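PDB 1TQ8: universal stress protein MT1672 from Mycobacterium tuberculosis, which belongs to the universal stress protein A family and probably binds a nucleotide such as ATP or cAMP. Local coordinates for the interface of chains A and B and the interface of chains A and C. Coordinates in Å, arbitrary orientation; residue numbers count along the deposited sequence, not the author numbering. Chains: chain A/B/C, hypothetical protein Rv1636.

Contact 1: the interface of chains A and B. Residues chain A 131-133, 136-137; chain B 52, 54, 107-108.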
# COMPACT_ATOMS: atom_id res chain seq x y z
N SER A 131 2.17 -10.41 -10.80
CA SER A 131 3.39 -9.94 -11.45
C SER A 131 3.15 -9.06 -12.67
O SER A 131 4.09 -8.75 -13.41
CB SER A 131 4.26 -11.14 -11.84
OG SER A 131 3.52 -12.08 -12.60
N THR A 132 1.92 -8.64 -12.89
CA THR A 132 1.64 -7.76 -14.02
C THR A 132 1.96 -6.34 -13.61
O THR A 132 2.19 -6.05 -12.43
CB THR A 132 0.19 -7.82 -14.44
OG1 THR A 132 -0.63 -7.35 -13.36
CG2 THR A 132 -0.19 -9.23 -14.81
N ILE A 133 1.99 -5.43 -14.58
CA ILE A 133 2.29 -4.05 -14.27
C ILE A 133 1.33 -3.57 -13.20
O ILE A 133 1.75 -3.07 -12.16
CB ILE A 133 2.17 -3.14 -15.51
CG1 ILE A 133 3.21 -3.57 -16.56
CG2 ILE A 133 2.41 -1.70 -15.12
CD1 ILE A 133 3.23 -2.68 -17.80
N ARG A 136 1.78 -5.15 -9.64
CA ARG A 136 2.88 -4.58 -8.87
C ARG A 136 2.69 -3.11 -8.52
O ARG A 136 3.03 -2.70 -7.42
CB ARG A 136 4.19 -4.75 -9.65
CG ARG A 136 4.68 -6.19 -9.73
CD ARG A 136 5.24 -6.64 -8.40
NE ARG A 136 6.43 -7.45 -8.60
CZ ARG A 136 6.42 -8.74 -8.88
NH1 ARG A 136 5.27 -9.39 -8.99
NH2 ARG A 136 7.57 -9.38 -9.06
N LEU A 137 2.13 -2.33 -9.44
CA LEU A 137 1.93 -0.91 -9.19
C LEU A 137 0.96 -0.65 -8.04
O LEU A 137 1.15 0.28 -7.25
CB LEU A 137 1.40 -0.21 -10.44
CG LEU A 137 1.98 1.14 -10.87
CD1 LEU A 137 0.92 1.88 -11.69
CD2 LEU A 137 2.42 1.98 -9.69
N ALA B 52 3.69 -6.02 -19.45
CA ALA B 52 4.80 -6.75 -18.85
C ALA B 52 5.01 -8.07 -19.57
O ALA B 52 4.07 -8.82 -19.83
CB ALA B 52 4.54 -6.99 -17.37
N LEU B 54 6.18 -11.67 -19.47
CA LEU B 54 6.41 -12.73 -18.49
C LEU B 54 5.98 -14.10 -19.00
O LEU B 54 4.83 -14.50 -18.86
CB LEU B 54 5.69 -12.39 -17.18
CG LEU B 54 4.39 -11.59 -17.21
CD1 LEU B 54 3.25 -12.43 -17.79
CD2 LEU B 54 4.04 -11.16 -15.79
N PRO B 107 8.67 -4.92 -13.54
CA PRO B 107 7.75 -3.96 -14.14
C PRO B 107 7.70 -2.58 -13.54
O PRO B 107 7.59 -1.60 -14.27
CB PRO B 107 6.42 -4.69 -14.10
CG PRO B 107 6.56 -5.59 -12.92
CD PRO B 107 7.95 -6.11 -13.07
N VAL B 108 7.77 -2.46 -12.22
CA VAL B 108 7.72 -1.13 -11.63
C VAL B 108 8.95 -0.31 -12.00
O VAL B 108 8.82 0.81 -12.49
CB VAL B 108 7.56 -1.15 -10.10
CG1 VAL B 108 7.73 0.27 -9.55
CG2 VAL B 108 6.17 -1.65 -9.73
O HOH W 1 1.10 -6.25 -17.65
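Loop residues A:Ser131 and A:Thr132 and the short helix 133-137 of chain A press on the end of strand 46-52, the loop after it and the start of helix 107-117 in chain B. The chain A piece belongs to the G-2X-G-9X-G-S stretch with which many universal stress proteins bind nucleotide. Direct contact in this patch is by van der Waals packing, without polar bonds from chain to chain. A:Arg136 touches through its aliphatic root. Its CB meets the CG2 methyl of B:Val108 at 3.7 Å, and its CG lies 3.8 Å from CG of the B:Pro107 ring, the two side chains passing at a slant. The bend about CB-CG (chi2 -73°) turns CD off the ring, leaving CB and CG as the atoms that touch.

Next comes A:Ile133, whose CG1 stands 3.8 Å from the methyl CB of B:Ala52. Beside this pair the two backbones share water 1 in a long but well-aimed bridge. It lies 3.3 Å from A:Ile133 N and 3.2 Å from B:Ala52 N, with both N-H groups pointing almost straight at its oxygen. At the far end the CD2 branch of B:Leu54 reaches A:Ser131, 3.4 Å from the hydroxyl OG and equally 3.4 Å from the backbone carbonyl O.

Contact 2: the interface of chains A and C. Residues chain A 157-159; chain C 32, 150.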
# COMPACT_ATOMS: atom_id res chain seq x y z
N HIS A 157 2.22 -1.92 16.10
CA HIS A 157 1.22 -0.89 16.30
C HIS A 157 1.67 0.05 17.41
O HIS A 157 2.64 -0.24 18.09
CB HIS A 157 -0.14 -1.51 16.65
CG HIS A 157 -0.27 -1.95 18.08
ND1 HIS A 157 0.36 -3.07 18.58
CD2 HIS A 157 -0.97 -1.43 19.11
CE1 HIS A 157 0.05 -3.23 19.85
NE2 HIS A 157 -0.76 -2.24 20.20
N THR A 158 0.97 1.17 17.57
CA THR A 158 1.29 2.13 18.62
C THR A 158 0.05 2.31 19.48
O THR A 158 -1.04 1.85 19.11
CB THR A 158 1.65 3.50 18.05
OG1 THR A 158 0.45 4.15 17.59
CG2 THR A 158 2.63 3.37 16.90
N THR A 159 0.21 3.00 20.60
CA THR A 159 -0.91 3.25 21.51
C THR A 159 -2.15 3.74 20.76
O THR A 159 -3.27 3.49 21.27
CB THR A 159 -0.55 4.28 22.62
OG1 THR A 159 -0.07 5.50 22.03
CG2 THR A 159 0.52 3.72 23.55
N ARG C 32 8.81 1.79 20.64
CA ARG C 32 8.00 0.61 20.90
C ARG C 32 8.43 -0.52 19.97
O ARG C 32 8.48 -1.67 20.37
CB ARG C 32 6.52 0.90 20.69
CG ARG C 32 5.92 1.80 21.74
CD ARG C 32 4.41 1.67 21.73
NE ARG C 32 4.02 0.27 21.80
CZ ARG C 32 2.77 -0.17 21.84
NH1 ARG C 32 1.76 0.70 21.83
NH2 ARG C 32 2.53 -1.47 21.90
N LYS C 150 -5.21 -2.10 16.33
CA LYS C 150 -4.20 -1.88 17.36
C LYS C 150 -3.50 -3.22 17.58
O LYS C 150 -3.44 -3.72 18.70
CB LYS C 150 -4.84 -1.43 18.67
CG LYS C 150 -5.49 -0.04 18.65
CD LYS C 150 -6.23 0.20 19.97
CE LYS C 150 -6.25 1.68 20.38
NZ LYS C 150 -6.97 2.57 19.43
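The ring of A:His157 packs flat against the backbone of C:Lys150. Its chain, just past the last strand of the universal stress protein fold, crosses onto chain C. The carbonyl O of C:Lys150 sits 3.3 Å above the ring plane, over its centre, and 3.4 Å from CD2. It therefore meets the face rather than a ring N-H. A chi1 of 79° places CG between the backbone N and carbonyl carbon of the histidine and lays the ring on this turn, where C:Lys150 CA also approaches CD2 at 3.7 Å.

From the opposite side of the ring comes C:Arg32, out of helix 28-41. Its guanidinium is well covered but makes no bond across the contact. A:His157 O lies over the centre of one guanidinium face, 3.8 Å from CZ of C:Arg32; this is no hydrogen bond, though the charge may attract the carbonyl. NH1 approaches A:Thr159 N at 3.0 Å, but that N-H points elsewhere.

The fit is looser where NH2 meets the ring, off-centre and 3.7 Å from CE1, with the guanidinium plane turned 73° from it. Looser too is the outer chain of C:Lys150, which bends at chi3 and chi4 and brings CE within 3.6 Å of O of A:Thr159, the last modelled residue.

Contact 3: the interface of chains A and C. Residues chain A 155-157; chain C 125-127, 143, 146, 151.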
# COMPACT_ATOMS: atom_id res chain seq x y z
N ILE A 155 5.13 -5.08 11.48
CA ILE A 155 4.65 -3.74 11.76
C ILE A 155 4.15 -3.71 13.20
O ILE A 155 3.24 -4.47 13.56
CB ILE A 155 3.50 -3.33 10.81
CG1 ILE A 155 3.98 -3.38 9.35
CG2 ILE A 155 3.02 -1.93 11.14
CD1 ILE A 155 2.90 -3.11 8.35
N VAL A 156 4.74 -2.85 14.01
CA VAL A 156 4.39 -2.74 15.42
C VAL A 156 3.41 -1.60 15.62
O VAL A 156 3.73 -0.45 15.33
CB VAL A 156 5.65 -2.47 16.28
CG1 VAL A 156 5.26 -2.26 17.74
CG2 VAL A 156 6.61 -3.62 16.14
N HIS A 157 2.22 -1.92 16.10
CA HIS A 157 1.22 -0.89 16.30
C HIS A 157 1.67 0.05 17.41
O HIS A 157 2.64 -0.24 18.09
CB HIS A 157 -0.14 -1.51 16.65
CG HIS A 157 -0.27 -1.95 18.08
ND1 HIS A 157 0.36 -3.07 18.58
CD2 HIS A 157 -0.97 -1.43 19.11
CE1 HIS A 157 0.05 -3.23 19.85
NE2 HIS A 157 -0.76 -2.24 20.20
N VAL C 125 9.37 -2.21 11.96
CA VAL C 125 9.18 -0.76 11.97
C VAL C 125 7.96 -0.44 12.81
O VAL C 125 7.09 -1.29 12.98
CB VAL C 125 8.95 -0.15 10.56
CG1 VAL C 125 10.14 -0.44 9.65
CG2 VAL C 125 7.67 -0.68 9.96
N GLY C 126 7.93 0.78 13.32
CA GLY C 126 6.81 1.21 14.13
C GLY C 126 5.79 1.82 13.20
O GLY C 126 6.15 2.55 12.28
N ASN C 127 4.52 1.50 13.41
CA ASN C 127 3.47 2.01 12.55
C ASN C 127 3.34 3.53 12.68
O ASN C 127 3.34 4.07 13.78
CB ASN C 127 2.15 1.32 12.88
CG ASN C 127 1.14 1.43 11.76
OD1 ASN C 127 1.52 1.61 10.61
ND2 ASN C 127 -0.14 1.28 12.09
N ALA C 143 -0.51 -1.43 7.11
CA ALA C 143 -0.33 -0.36 8.10
C ALA C 143 -1.68 0.04 8.66
O ALA C 143 -1.83 0.33 9.86
CB ALA C 143 0.31 0.86 7.44
N SER C 146 -3.17 -2.58 11.06
CA SER C 146 -2.42 -2.52 12.30
C SER C 146 -2.97 -1.42 13.20
O SER C 146 -3.05 -1.58 14.42
CB SER C 146 -0.95 -2.27 12.02
OG SER C 146 -0.28 -1.88 13.21
N VAL C 151 -2.98 -3.78 16.51
CA VAL C 151 -2.32 -5.07 16.58
C VAL C 151 -1.08 -5.04 15.70
O VAL C 151 -0.97 -4.20 14.81
CB VAL C 151 -3.27 -6.16 16.05
CG1 VAL C 151 -3.46 -5.96 14.54
CG2 VAL C 151 -2.73 -7.53 16.35
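The face of the A:His157 ring that carries C:Lys150 O also reaches C:Val151, whose N lies off-centre, 3.6 Å from CG. The other flat group is the side-chain amide of C:Asn127. The CG2 methyl of A:Ile155 rests over one of its faces, 3.9 Å from OD1, and also touches the asparagine CB. At the amide's nitrogen end ND2 donates to the backbone C:Ala143 O at 3.0 Å, a bond tilted 23° out of the amide plane that limits the group's rotation. C:Asn127 CG is anti to the backbone N (chi1 -160°), which sends the amide towards helix 141-148.

Close by, C:Ser146 OG gives its hydrogen to C:Val151 O at 2.9 Å, tying the helix to the loop after it. The same hydroxyl oxygen lies 3.5 Å from A:His157 CB, at the root of the histidine.

Between these side chains the main chains pair as parallel strands, 152-156 of A beside 122-126 of C. A:Val156 N donates to C:Val125 O at 3.0 Å, and C:Asn127 N donates to A:Val156 O at 2.8 Å. C:Gly126 is the first glycine of the family's nucleotide-binding motif. In the deposited assembly each chain adds its last strand beside strand 122-126 of the other, which probably holds the A–C dimer together.

Contacts 2 and 3 belong to one A–C interface: the centres of their C-alpha atoms lie about 6 Å apart, and A:His157 serves both, where strand 152-156 runs out into the C-terminal tail. Contact 1 joins A to a different neighbour, B, its C-alpha centre about 33 Å from that of contact 2 and about 27 Å from that of contact 3. Two different two-fold contacts could build the deposited tetramer, though the structure alone does not show that this is the form in solution. Contacts 1 and 3 involve different parts of the nucleotide-binding motif, in different copies here, so assembly could influence that site.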